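Aminoglycoside 3'-phosphotransferase AphA1-IAB (Acinetobacter baumannii, PDB 4GKH) catalyses transfer of a phosphate from a nucleoside triphosphate to the 3'-hydroxyl of kanamycin and related aminoglycosides, making the bacterium resistant to them. Local coordinates at residues G198-L202 with D203-F207; I206-G210 with K211-C215; T106-Q109 with V110-Y114. All coordinates share one frame; numbering follows the deposited sequence. Where two conformers were deposited one is given.

Interaction 1: residues G198-L202 with D203-F207; sequences GDFSL and DNLIF. With KAN (kanamycin a), chain M.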
loop_
_atom_site.group_PDB
_atom_site.type_symbol
_atom_site.label_atom_id
_atom_site.label_comp_id
_atom_site.label_asym_id
_atom_site.label_seq_id
_atom_site.Cartn_x
_atom_site.Cartn_y
_atom_site.Cartn_z
ATOM N N GLY A 198 0.416 -0.347 5.238
ATOM C CA GLY A 198 1.677 -0.920 4.788
ATOM C C GLY A 198 2.251 -0.399 3.478
ATOM O O GLY A 198 3.453 -0.525 3.236
ATOM N N ASP A 199 1.396 0.143 2.619
ATOM C CA ASP A 199 1.846 0.810 1.394
ATOM C C ASP A 199 0.912 1.987 1.088
ATOM O O ASP A 199 0.253 2.020 0.058
ATOM C CB ASP A 199 1.925 -0.203 0.228
ATOM C CG ASP A 199 2.702 0.323 -0.968
ATOM O OD1 ASP A 199 3.258 1.441 -0.893
ATOM O OD2 ASP A 199 2.768 -0.399 -1.985
ATOM N N PHE A 200 0.853 2.938 2.024
ATOM C CA PHE A 200 -0.092 4.051 1.964
ATOM C C PHE A 200 0.467 5.129 1.028
ATOM O O PHE A 200 0.843 6.224 1.457
ATOM C CB PHE A 200 -0.372 4.600 3.379
ATOM C CG PHE A 200 -1.721 5.294 3.529
ATOM C CD1 PHE A 200 -2.873 4.562 3.796
ATOM C CD2 PHE A 200 -1.828 6.678 3.418
ATOM C CE1 PHE A 200 -4.113 5.190 3.934
ATOM C CE2 PHE A 200 -3.083 7.326 3.569
ATOM C CZ PHE A 200 -4.220 6.576 3.821
ATOM N N SER A 201 0.515 4.802 -0.258
ATOM C CA SER A 201 1.054 5.707 -1.251
ATOM C C SER A 201 -0.075 6.374 -2.026
ATOM O O SER A 201 -1.221 5.963 -1.932
ATOM C CB SER A 201 1.939 4.951 -2.234
ATOM O OG SER A 201 1.115 4.218 -3.127
ATOM N N LEU A 202 0.270 7.374 -2.833
ATOM C CA LEU A 202 -0.730 8.033 -3.667
ATOM C C LEU A 202 -1.322 7.122 -4.749
ATOM O O LEU A 202 -2.356 7.442 -5.324
ATOM C CB LEU A 202 -0.140 9.279 -4.320
ATOM C CG LEU A 202 0.213 10.449 -3.401
ATOM C CD1 LEU A 202 0.997 11.482 -4.228
ATOM C CD2 LEU A 202 -1.044 11.080 -2.812
ATOM N N ASP A 203 -0.680 5.991 -5.032
ATOM C CA ASP A 203 -1.218 5.079 -6.038
ATOM C C ASP A 203 -2.275 4.144 -5.442
ATOM O O ASP A 203 -3.000 3.478 -6.181
ATOM C CB ASP A 203 -0.111 4.217 -6.651
ATOM C CG ASP A 203 0.986 5.036 -7.269
ATOM O OD1 ASP A 203 0.679 6.088 -7.873
ATOM O OD2 ASP A 203 2.160 4.626 -7.143
ATOM N N ASN A 204 -2.365 4.085 -4.119
ATOM C CA ASN A 204 -3.217 3.060 -3.484
ATOM C C ASN A 204 -4.460 3.590 -2.785
ATOM O O ASN A 204 -5.133 2.852 -2.058
ATOM C CB ASN A 204 -2.403 2.230 -2.500
ATOM C CG ASN A 204 -1.469 1.277 -3.199
ATOM O OD1 ASN A 204 -1.726 0.877 -4.338
ATOM N ND2 ASN A 204 -0.387 0.896 -2.523
ATOM N N LEU A 205 -4.744 4.871 -2.998
ATOM C CA LEU A 205 -5.923 5.521 -2.435
ATOM C C LEU A 205 -6.748 6.004 -3.606
ATOM O O LEU A 205 -6.218 6.664 -4.508
ATOM C CB LEU A 205 -5.519 6.706 -1.565
ATOM C CG LEU A 205 -5.077 6.497 -0.113
ATOM C CD1 LEU A 205 -6.138 5.727 0.674
ATOM C CD2 LEU A 205 -3.729 5.819 -0.030
ATOM N N ILE A 206 -8.046 5.693 -3.607
ATOM C CA ILE A 206 -8.860 5.950 -4.796
ATOM C C ILE A 206 -9.897 7.050 -4.587
ATOM O O ILE A 206 -10.684 6.990 -3.650
ATOM C CB ILE A 206 -9.579 4.662 -5.267
ATOM C CG1 ILE A 206 -8.565 3.528 -5.410
ATOM C CG2 ILE A 206 -10.306 4.899 -6.589
ATOM C CD1 ILE A 206 -7.501 3.804 -6.453
ATOM N N PHE A 207 -9.873 8.040 -5.472
ATOM C CA PHE A 207 -10.789 9.171 -5.434
ATOM C C PHE A 207 -11.821 9.028 -6.532
ATOM O O PHE A 207 -11.498 8.631 -7.659
ATOM C CB PHE A 207 -10.033 10.485 -5.641
ATOM C CG PHE A 207 -9.412 11.042 -4.386
ATOM C CD1 PHE A 207 -8.218 10.526 -3.893
ATOM C CD2 PHE A 207 -10.006 12.100 -3.721
ATOM C CE1 PHE A 207 -7.644 11.050 -2.748
ATOM C CE2 PHE A 207 -9.446 12.629 -2.586
ATOM C CZ PHE A 207 -8.262 12.105 -2.093
HETATM C C1 KAN M . 7.242 1.144 -5.306
HETATM C C2 KAN M . 5.745 0.977 -5.169
HETATM C C3 KAN M . 5.366 -0.180 -4.263
HETATM C C4 KAN M . 5.970 -1.458 -4.846
HETATM C C5 KAN M . 7.476 -1.291 -4.899
HETATM C C6 KAN M . 7.992 -2.590 -5.515
HETATM C C7 KAN M . 10.906 4.092 -2.892
HETATM C C8 KAN M . 10.203 4.365 -4.197
HETATM C C9 KAN M . 8.844 3.631 -4.165
HETATM C C10 KAN M . 9.039 2.104 -4.036
HETATM C C11 KAN M . 9.740 1.868 -2.676
HETATM C C12 KAN M . 11.088 2.580 -2.685
HETATM C C13 KAN M . 9.942 6.355 -5.619
HETATM C C14 KAN M . 10.632 7.716 -5.502
HETATM C C15 KAN M . 9.946 8.686 -4.568
HETATM C C16 KAN M . 8.531 8.904 -5.060
HETATM C C17 KAN M . 7.847 7.542 -5.052
HETATM C C18 KAN M . 6.332 7.620 -5.349
HETATM N N1 KAN M . 9.456 -2.543 -5.610
HETATM N N2 KAN M . 9.957 0.421 -2.502
HETATM N N3 KAN M . 12.211 4.785 -2.991
HETATM N N4 KAN M . 10.649 9.975 -4.576
HETATM O O5 KAN M . 7.790 -0.152 -5.741
HETATM O O6 KAN M . 5.194 2.201 -4.650
HETATM O O7 KAN M . 3.935 -0.265 -4.234
HETATM O O8 KAN M . 5.672 -2.578 -4.002
HETATM O O9 KAN M . 7.766 1.426 -4.004
HETATM O O10 KAN M . 8.023 4.007 -5.301
HETATM O O11 KAN M . 10.091 5.806 -4.311
HETATM O O12 KAN M . 8.551 6.613 -5.934
HETATM O O13 KAN M . 11.985 7.440 -5.124
HETATM O O14 KAN M . 7.874 9.778 -4.152
HETATM O O15 KAN M . 5.735 6.311 -5.138
HETATM O O HOH W 1 2.550 2.597 -4.571
#
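The side-chain amide of Asn204 reaches back to the main chain of Asp199: ND2 donates to Asp199 O over 2.9 Å with a nearly straight N-H (174°). Each partner lies close to the plane of the other, which helps to set the rotation of the amide. The Asp199 carboxylate stands almost perpendicular to that amide, and its OD2 accepts from kanamycin O7 at 2.5 Å. Beside the sugar a water sits 2.6 Å from Ser201 OG; it also bonds to kanamycin O6 and O7 and donates to Asp203 OD2.

Behind this first shell, a type I turn from Ser201 to Asn204 sets the bend, closed by Asn204 N to Ser201 O at 3.1 Å. Ser201 OG, lying between its backbone N and carbonyl carbon (chi1 76°), accepts from Asp203 N. Deeper still, Leu205 CD2 stands over the centre of the Phe200 ring, 3.8 Å from its centroid, and CD1 touches CZ. Helices 118-133 and 227-237 pack around that ring. Asp199, probably the proton acceptor, and Asn204 belong to the catalytic loop of the protein-kinase-like fold, which here runs straight into strand 205-208.

Interaction 2: residues I206-G210 with K211-C215; sequences IFDEG and KLIGC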
loop_
_atom_site.group_PDB
_atom_site.type_symbol
_atom_site.label_atom_id
_atom_site.label_comp_id
_atom_site.label_asym_id
_atom_site.label_seq_id
_atom_site.Cartn_x
_atom_site.Cartn_y
_atom_site.Cartn_z
ATOM N N ILE A 206 -8.046 5.693 -3.607
ATOM C CA ILE A 206 -8.860 5.950 -4.796
ATOM C C ILE A 206 -9.897 7.050 -4.587
ATOM O O ILE A 206 -10.684 6.990 -3.650
ATOM C CB ILE A 206 -9.579 4.662 -5.267
ATOM C CG1 ILE A 206 -8.565 3.528 -5.410
ATOM C CG2 ILE A 206 -10.306 4.899 -6.589
ATOM C CD1 ILE A 206 -7.501 3.804 -6.453
ATOM N N PHE A 207 -9.873 8.040 -5.472
ATOM C CA PHE A 207 -10.789 9.171 -5.434
ATOM C C PHE A 207 -11.821 9.028 -6.532
ATOM O O PHE A 207 -11.498 8.631 -7.659
ATOM C CB PHE A 207 -10.033 10.485 -5.641
ATOM C CG PHE A 207 -9.412 11.042 -4.386
ATOM C CD1 PHE A 207 -8.218 10.526 -3.893
ATOM C CD2 PHE A 207 -10.006 12.100 -3.721
ATOM C CE1 PHE A 207 -7.644 11.050 -2.748
ATOM C CE2 PHE A 207 -9.446 12.629 -2.586
ATOM C CZ PHE A 207 -8.262 12.105 -2.093
ATOM N N ASP A 208 -13.062 9.376 -6.206
ATOM C CA ASP A 208 -14.158 9.300 -7.162
ATOM C C ASP A 208 -15.128 10.444 -6.902
ATOM O O ASP A 208 -15.622 10.596 -5.785
ATOM C CB ASP A 208 -14.883 7.963 -7.018
ATOM C CG ASP A 208 -15.982 7.776 -8.051
ATOM O OD1 ASP A 208 -15.670 7.726 -9.260
ATOM O OD2 ASP A 208 -17.156 7.668 -7.649
ATOM N N GLU A 209 -15.384 11.247 -7.930
ATOM C CA GLU A 209 -16.259 12.417 -7.817
ATOM C C GLU A 209 -15.912 13.308 -6.629
ATOM O O GLU A 209 -16.803 13.826 -5.948
ATOM C CB GLU A 209 -17.721 11.990 -7.728
ATOM C CG GLU A 209 -18.182 11.146 -8.892
ATOM C CD GLU A 209 -19.691 11.002 -8.935
ATOM O OE1 GLU A 209 -20.369 11.511 -8.012
ATOM O OE2 GLU A 209 -20.198 10.385 -9.895
ATOM N N GLY A 210 -14.617 13.461 -6.366
ATOM C CA GLY A 210 -14.156 14.395 -5.362
ATOM C C GLY A 210 -13.878 13.777 -4.011
ATOM O O GLY A 210 -13.229 14.387 -3.162
ATOM N N LYS A 211 -14.361 12.557 -3.815
ATOM C CA LYS A 211 -14.277 11.916 -2.514
ATOM C C LYS A 211 -13.304 10.746 -2.532
ATOM O O LYS A 211 -13.249 9.980 -3.495
ATOM C CB LYS A 211 -15.658 11.420 -2.078
ATOM C CG LYS A 211 -15.643 10.598 -0.787
ATOM C CD LYS A 211 -17.033 10.095 -0.409
ATOM C CE LYS A 211 -17.006 9.343 0.919
ATOM N NZ LYS A 211 -18.377 9.001 1.411
ATOM N N LEU A 212 -12.536 10.612 -1.458
ATOM C CA LEU A 212 -11.701 9.439 -1.269
ATOM C C LEU A 212 -12.611 8.305 -0.816
ATOM O O LEU A 212 -13.165 8.350 0.281
ATOM C CB LEU A 212 -10.627 9.758 -0.231
ATOM C CG LEU A 212 -9.685 8.688 0.291
ATOM C CD1 LEU A 212 -9.152 7.859 -0.847
ATOM C CD2 LEU A 212 -8.562 9.381 1.041
ATOM N N ILE A 213 -12.795 7.302 -1.673
ATOM C CA ILE A 213 -13.814 6.291 -1.422
ATOM C C ILE A 213 -13.280 4.891 -1.116
ATOM O O ILE A 213 -14.055 3.995 -0.800
ATOM C CB ILE A 213 -14.838 6.224 -2.567
ATOM C CG1 ILE A 213 -14.182 5.745 -3.867
ATOM C CG2 ILE A 213 -15.499 7.596 -2.778
ATOM C CD1 ILE A 213 -15.208 5.215 -4.888
ATOM N N GLY A 214 -11.962 4.699 -1.192
ATOM C CA GLY A 214 -11.394 3.400 -0.898
ATOM C C GLY A 214 -9.885 3.322 -0.988
ATOM O O GLY A 214 -9.224 4.243 -1.490
ATOM N N CYS A 215 -9.335 2.239 -0.460
ATOM C CA CYS A 215 -7.916 1.937 -0.628
ATOM C C CYS A 215 -7.754 0.552 -1.241
ATOM O O CYS A 215 -8.657 -0.288 -1.156
ATOM C CB CYS A 215 -7.142 2.040 0.698
ATOM S SG CYS A 215 -7.659 0.927 2.017
#
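Ile206 faces both Ile213 and Gly214 across a short antiparallel beta hairpin, and this two-against-one pairing is a classic beta bulge. The other end of the hairpin closes in a two-residue type I' turn from Asp208 to Lys211, with Glu209 and Gly210 at its corners. In the kinase-like fold such a hairpin follows the catalytic loop and leads on to Asp217, probably the counterpart of the aspartate of the kinase DFG motif.

Four backbone hydrogen bonds hold the two strands. At the bulge, Ile206 N donates to Gly214 O over 2.8 Å, and Ile213 N gives its hydrogen to Ile206 O over 2.9 Å. Next to the turn, Asp208 N pairs with Lys211 O at 2.8 Å, while the return bond from Lys211 N to Asp208 O is longer, 3.1 Å. Between these pairs Phe207 CA comes within 3.2 Å of Lys211 O in a CA-H...O contact.

The apolar contacts fall on both faces of the hairpin. Phe207 and Leu212 share the one turned to helix 118-133, where Ile121 meets the ring and Leu125 and Phe128 meet the leucine. On the other, Ile206 touches the bound pyrazolopyrimidine inhibitor, and Ile213 CD1 reaches Asp208 CB at 3.5 Å. CG1 of Ile213, held between its own backbone N and carbonyl carbon (chi1 65°), leans to the neighbouring strand and carries CD1 there.

The Phe207 ring takes Leu212 CB over one face, offset toward the rim, with CB 4.0 Å from the ring centroid; from the same leucine, CD1 runs on beside CE1 of the ring and also comes within 3.3 Å of Ile206 O.

Interaction 3: residues T106-Q109 with V110-Y114; sequences TAFQ and VLEEY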
loop_
_atom_site.group_PDB
_atom_site.type_symbol
_atom_site.label_atom_id
_atom_site.label_comp_id
_atom_site.label_asym_id
_atom_site.label_seq_id
_atom_site.Cartn_x
_atom_site.Cartn_y
_atom_site.Cartn_z
ATOM N N THR A 106 -6.537 7.214 -9.010
ATOM C CA THR A 106 -5.670 7.268 -7.831
ATOM C C THR A 106 -5.493 8.699 -7.328
ATOM O O THR A 106 -5.708 9.657 -8.075
ATOM C CB THR A 106 -4.279 6.662 -8.097
ATOM O OG1 THR A 106 -3.572 7.484 -9.038
ATOM C CG2 THR A 106 -4.431 5.247 -8.663
ATOM N N ALA A 107 -5.093 8.839 -6.065
ATOM C CA ALA A 107 -4.811 10.162 -5.516
ATOM C C ALA A 107 -3.754 10.857 -6.369
ATOM O O ALA A 107 -3.824 12.068 -6.607
ATOM C CB ALA A 107 -4.359 10.062 -4.057
ATOM N N PHE A 108 -2.789 10.091 -6.853
ATOM C CA PHE A 108 -1.757 10.674 -7.715
ATOM C C PHE A 108 -2.370 11.286 -8.976
ATOM O O PHE A 108 -2.093 12.447 -9.335
ATOM C CB PHE A 108 -0.727 9.616 -8.083
ATOM C CG PHE A 108 0.370 10.121 -8.991
ATOM C CD1 PHE A 108 1.500 10.724 -8.463
ATOM C CD2 PHE A 108 0.281 9.960 -10.368
ATOM C CE1 PHE A 108 2.522 11.171 -9.299
ATOM C CE2 PHE A 108 1.294 10.400 -11.200
ATOM C CZ PHE A 108 2.411 11.003 -10.665
ATOM N N GLN A 109 -3.225 10.513 -9.637
ATOM C CA GLN A 109 -3.898 10.976 -10.845
ATOM C C GLN A 109 -4.729 12.234 -10.608
ATOM O O GLN A 109 -4.671 13.173 -11.397
ATOM C CB GLN A 109 -4.792 9.877 -11.425
ATOM C CG GLN A 109 -4.030 8.643 -11.930
ATOM C CD GLN A 109 -4.962 7.571 -12.507
ATOM O OE1 GLN A 109 -5.530 6.758 -11.773
ATOM N NE2 GLN A 109 -5.123 7.575 -13.825
ATOM N N VAL A 110 -5.518 12.252 -9.535
ATOM C CA VAL A 110 -6.404 13.377 -9.257
ATOM C C VAL A 110 -5.600 14.621 -8.875
ATOM O O VAL A 110 -5.976 15.761 -9.191
ATOM C CB VAL A 110 -7.397 13.013 -8.134
ATOM C CG1 VAL A 110 -8.193 14.211 -7.731
ATOM C CG2 VAL A 110 -8.319 11.885 -8.588
ATOM N N LEU A 111 -4.489 14.397 -8.177
ATOM C CA LEU A 111 -3.616 15.522 -7.840
ATOM C C LEU A 111 -3.059 16.170 -9.123
ATOM O O LEU A 111 -3.089 17.404 -9.277
ATOM C CB LEU A 111 -2.489 15.065 -6.909
ATOM C CG LEU A 111 -1.594 16.115 -6.243
ATOM C CD1 LEU A 111 -2.429 17.111 -5.469
ATOM C CD2 LEU A 111 -0.597 15.449 -5.317
ATOM N N GLU A 112 -2.581 15.356 -10.065
ATOM C CA GLU A 112 -2.082 15.902 -11.343
ATOM C C GLU A 112 -3.174 16.584 -12.163
ATOM O O GLU A 112 -2.924 17.566 -12.874
ATOM C CB GLU A 112 -1.392 14.824 -12.188
ATOM C CG GLU A 112 -0.130 14.251 -11.522
ATOM C CD GLU A 112 0.878 13.658 -12.506
ATOM O OE1 GLU A 112 0.473 13.190 -13.596
ATOM O OE2 GLU A 112 2.090 13.673 -12.185
ATOM N N GLU A 113 -4.386 16.050 -12.068
ATOM C CA GLU A 113 -5.528 16.588 -12.815
ATOM C C GLU A 113 -6.075 17.878 -12.203
ATOM O O GLU A 113 -6.572 18.768 -12.912
ATOM C CB GLU A 113 -6.637 15.530 -12.864
ATOM C CG GLU A 113 -7.869 15.945 -13.629
ATOM C CD GLU A 113 -8.835 14.790 -13.873
ATOM O OE1 GLU A 113 -8.530 13.648 -13.453
ATOM O OE2 GLU A 113 -9.903 15.029 -14.488
ATOM N N TYR A 114 -6.008 17.978 -10.882
ATOM C CA TYR A 114 -6.519 19.162 -10.207
ATOM C C TYR A 114 -5.467 19.710 -9.264
ATOM O O TYR A 114 -5.598 19.592 -8.053
ATOM C CB TYR A 114 -7.796 18.815 -9.425
ATOM C CG TYR A 114 -8.888 18.240 -10.297
ATOM C CD1 TYR A 114 -9.641 19.058 -11.126
ATOM C CD2 TYR A 114 -9.163 16.875 -10.297
ATOM C CE1 TYR A 114 -10.639 18.540 -11.934
ATOM C CE2 TYR A 114 -10.162 16.348 -11.097
ATOM C CZ TYR A 114 -10.895 17.186 -11.912
ATOM O OH TYR A 114 -11.886 16.664 -12.709
#
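Val110 N donates to Thr106 O at 3.0 Å and starts a ladder of i+4 to i (N-H to C=O) bonds. Leu111 N to Ala107 O (2.9 Å) and Glu112 N to Phe108 O (3.0 Å) follow, and the last rung across the contact, Glu113 N to Gln109 O, is more bent, at 145°. Ahead of the first rung, Thr106 and Gln109 exchange two bonds: Gln109 N donates to Thr106 OG1 over 3.1 Å, and Thr106 N to Gln109 OE1 over 3.0 Å with an N-H angle of 171°. This reciprocal pair is a capping box, with Thr106 as the N-cap of helix 107-113, and it gives the backbone N-H groups of Thr106 and Gln109 side-chain acceptors. Both residues also touch the bound inhibitor, so the cap forms part of the wall of its pocket. At the far end, Glu113 OE1 forms a salt bridge with Lys105.

Packing along the outer side is led by Phe108 and Glu112, one turn apart. Glu112 CG lies over one face of the Phe108 ring, offset toward the rim. The carboxylate, tilted 38° from the ring plane, brings OE2 to 3.1 Å from Phe108 CZ. On another side of the helix Leu111 turns its side chain to Ile121 and Phe240.

Overall arrangement
Interaction 2 continues the chain of interaction 1: the two share Ile206 and Phe207 on strand 205-208, their centres are about 11 Å apart, and Leu205 CB packs 3.9 Å from Leu212 CD1. Interaction 3 comes alongside from earlier in the chain. Its helix start is tied to the catalytic loop and strand by Ala107 N to Leu205 O (2.9 Å) and Phe108 N to Leu202 O (3.1 Å), both probable hydrogen bonds, while Ala107 CB meets Phe207 CE1 of the hairpin at 3.7 Å. Kanamycin lies against interaction 1, whereas Ile206, Thr106 and Gln109 line the inhibitor pocket; the Ile206 and Thr106 side chains are about 12 and 11 Å from that of Asp199.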